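Local coordinates for peptide from Structure-specific endonuclease subunit SLX4 (Saccharomyces cerevisiae, PDB 6J0Y), which probably recruits the SLX4 subunit of a structure-specific endonuclease to the scaffold protein Rtt107 through a short interaction motif, at residues V19-N22 against P23-K27. Numbering follows the deposited sequence.
Sequences VKLN and PKLVK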
ATOM      1  N   VAL B  19      -8.813 -30.182  -6.676  1.00 55.24           N
ATOM      2  CA  VAL B  19      -9.150 -31.571  -6.396  1.00 58.79           C
ATOM      3  C   VAL B  19      -7.973 -32.310  -5.767  1.00 59.54           C
ATOM      4  O   VAL B  19      -8.172 -33.325  -5.093  1.00 58.71           O
ATOM      5  CB  VAL B  19      -9.642 -32.255  -7.694  1.00 58.51           C
ATOM      6  CG1 VAL B  19      -8.487 -32.497  -8.666  1.00 53.80           C
ATOM      7  CG2 VAL B  19     -10.389 -33.547  -7.383  1.00 62.97           C
ATOM      8  N   LYS B  20      -6.750 -31.809  -5.948  1.00 55.17           N
ATOM      9  CA  LYS B  20      -5.550 -32.425  -5.398  1.00 53.29           C
ATOM     10  C   LYS B  20      -5.090 -31.789  -4.091  1.00 47.25           C
ATOM     11  O   LYS B  20      -4.096 -32.238  -3.515  1.00 45.77           O
ATOM     12  CB  LYS B  20      -4.409 -32.357  -6.418  1.00 53.99           C
ATOM     13  CG  LYS B  20      -4.759 -32.904  -7.790  1.00 61.05           C
ATOM     14  CD  LYS B  20      -3.671 -32.552  -8.793  1.00 64.59           C
ATOM     15  CE  LYS B  20      -4.033 -32.981 -10.203  1.00 70.71           C
ATOM     16  NZ  LYS B  20      -2.961 -32.601 -11.164  1.00 76.97           N
ATOM     17  N   LEU B  21      -5.777 -30.755  -3.615  1.00 44.46           N
ATOM     18  CA  LEU B  21      -5.346 -30.073  -2.405  1.00 44.82           C
ATOM     19  C   LEU B  21      -5.471 -31.036  -1.230  1.00 50.03           C
ATOM     20  O   LEU B  21      -6.344 -31.910  -1.221  1.00 47.81           O
ATOM     21  CB  LEU B  21      -6.130 -28.775  -2.227  1.00 43.08           C
ATOM     22  CG  LEU B  21      -5.821 -27.952  -0.980  1.00 39.56           C
ATOM     23  CD1 LEU B  21      -4.426 -27.347  -1.082  1.00 40.35           C
ATOM     24  CD2 LEU B  21      -6.862 -26.877  -0.795  1.00 37.14           C
ATOM     25  N   ASN B  22      -4.578 -30.868  -0.235  1.00 44.77           N
ATOM     26  CA  ASN B  22      -4.532 -31.616   1.022  1.00 44.07           C
ATOM     27  C   ASN B  22      -5.968 -31.772   1.512  1.00 44.13           C
ATOM     28  O   ASN B  22      -6.636 -30.772   1.805  1.00 40.46           O
ATOM     29  CB  ASN B  22      -3.657 -30.856   2.021  1.00 41.32           C
ATOM     30  CG  ASN B  22      -3.483 -31.584   3.342  1.00 44.21           C
ATOM     31  OD1 ASN B  22      -4.174 -32.563   3.633  1.00 47.96           O
ATOM     32  ND2 ASN B  22      -2.559 -31.095   4.160  1.00 45.43           N
ATOM     33  N   PRO B  23      -6.480 -33.004   1.603  1.00 47.74           N
ATOM     34  CA  PRO B  23      -7.878 -33.192   2.017  1.00 48.67           C
ATOM     35  C   PRO B  23      -8.072 -32.914   3.499  1.00 45.86           C
ATOM     36  O   PRO B  23      -9.221 -32.789   3.938  1.00 49.81           O
ATOM     37  CB  PRO B  23      -8.161 -34.666   1.687  1.00 50.13           C
ATOM     38  CG  PRO B  23      -6.823 -35.301   1.580  1.00 52.05           C
ATOM     39  CD  PRO B  23      -5.911 -34.246   1.027  1.00 49.58           C
ATOM     40  N   LYS B  24      -6.999 -32.808   4.282  1.00 46.79           N
ATOM     41  CA  LYS B  24      -7.132 -32.534   5.706  1.00 49.20           C
ATOM     42  C   LYS B  24      -7.372 -31.059   6.009  1.00 48.64           C
ATOM     43  O   LYS B  24      -7.741 -30.729   7.139  1.00 50.35           O
ATOM     44  CB  LYS B  24      -5.891 -33.047   6.444  1.00 55.38           C
ATOM     45  CG  LYS B  24      -5.861 -34.570   6.540  1.00 61.64           C
ATOM     46  CD  LYS B  24      -4.499 -35.127   6.929  1.00 67.75           C
ATOM     47  CE  LYS B  24      -4.556 -36.653   7.006  1.00 72.08           C
ATOM     48  NZ  LYS B  24      -3.219 -37.293   7.186  1.00 74.90           N
ATOM     49  N   LEU B  25      -7.183 -30.173   5.034  1.00 37.88           N
ATOM     50  CA  LEU B  25      -7.561 -28.776   5.189  1.00 37.56           C
ATOM     51  C   LEU B  25      -9.069 -28.619   5.012  1.00 42.46           C
ATOM     52  O   LEU B  25      -9.670 -29.232   4.126  1.00 48.74           O
ATOM     53  CB  LEU B  25      -6.821 -27.906   4.168  1.00 34.24           C
ATOM     54  CG  LEU B  25      -5.292 -27.829   4.286  1.00 32.96           C
ATOM     55  CD1 LEU B  25      -4.682 -27.111   3.082  1.00 35.48           C
ATOM     56  CD2 LEU B  25      -4.877 -27.132   5.570  1.00 31.94           C
ATOM     57  N   VAL B  26      -9.676 -27.788   5.854  1.00 39.52           N
ATOM     58  CA  VAL B  26     -11.109 -27.509   5.781  1.00 41.55           C
ATOM     59  C   VAL B  26     -11.323 -26.299   4.880  1.00 34.23           C
ATOM     60  O   VAL B  26     -10.827 -25.204   5.170  1.00 29.31           O
ATOM     61  CB  VAL B  26     -11.700 -27.269   7.180  1.00 40.59           C
ATOM     62  CG1 VAL B  26     -13.157 -26.846   7.080  1.00 38.96           C
ATOM     63  CG2 VAL B  26     -11.561 -28.516   8.033  1.00 40.90           C
ATOM     64  N   LYS B  27     -12.046 -26.498   3.773  1.00 32.24           N
ATOM     65  CA  LYS B  27     -12.384 -25.422   2.850  1.00 31.70           C
ATOM     66  C   LYS B  27     -13.725 -24.819   3.250  1.00 30.41           C
ATOM     67  O   LYS B  27     -14.747 -25.513   3.227  1.00 35.26           O
ATOM     68  CB  LYS B  27     -12.462 -25.938   1.413  1.00 37.25           C
ATOM     69  CG  LYS B  27     -11.189 -26.570   0.881  1.00 47.88           C
ATOM     70  CD  LYS B  27     -11.507 -27.479  -0.304  1.00 63.63           C
ATOM     71  CE  LYS B  27     -10.246 -27.932  -1.025  1.00 72.50           C
ATOM     72  NZ  LYS B  27     -10.498 -29.058  -1.973  1.00 78.59           N
TER
HETATM   73  O   HOH W   1      -9.004 -29.506   1.415  1.00 49.02           O
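Asn22 OD1 accepts a hydrogen bond from Lys24 N at 2.9 Å. The donor lies above the amide's carbonyl plane, 44° out of it, with a C=O...N angle of 132°. Asn22 CG is anti to the backbone N (chi1 -177°) and lies beside the carbonyl carbon, bringing OD1 to Lys24 N. This is an Asx turn, built onto a type I beta turn from Asn22 to Leu25. The beta turn's own bond, Leu25 N to Asn22 O, is weak at 3.3 Å. A water bridges two carbonyls across the turn, donating to Asn22 O at 2.7 Å and to Leu25 O at 2.8 Å. Asn22 ND2 bonds the backbone of the partner protein chain. With an alanine here, Lys24 N would probably lose its side-chain acceptor, and that partner backbone its amide donor. Leu25 CD1 rests 4.0 Å from Asn22 CB and 4.2 Å from Leu21 CD1, the two leucines crossing at about a right angle. The extended Lys27 chain runs alongside Leu21 in the opposite sense, with CE 3.6 Å from Leu21 CD2. Both leucines also touch Ile54 of strand 49-55 and side chains of the partner chain. One asparagine amide thus serves both the turn before strand 27-32 and the interface.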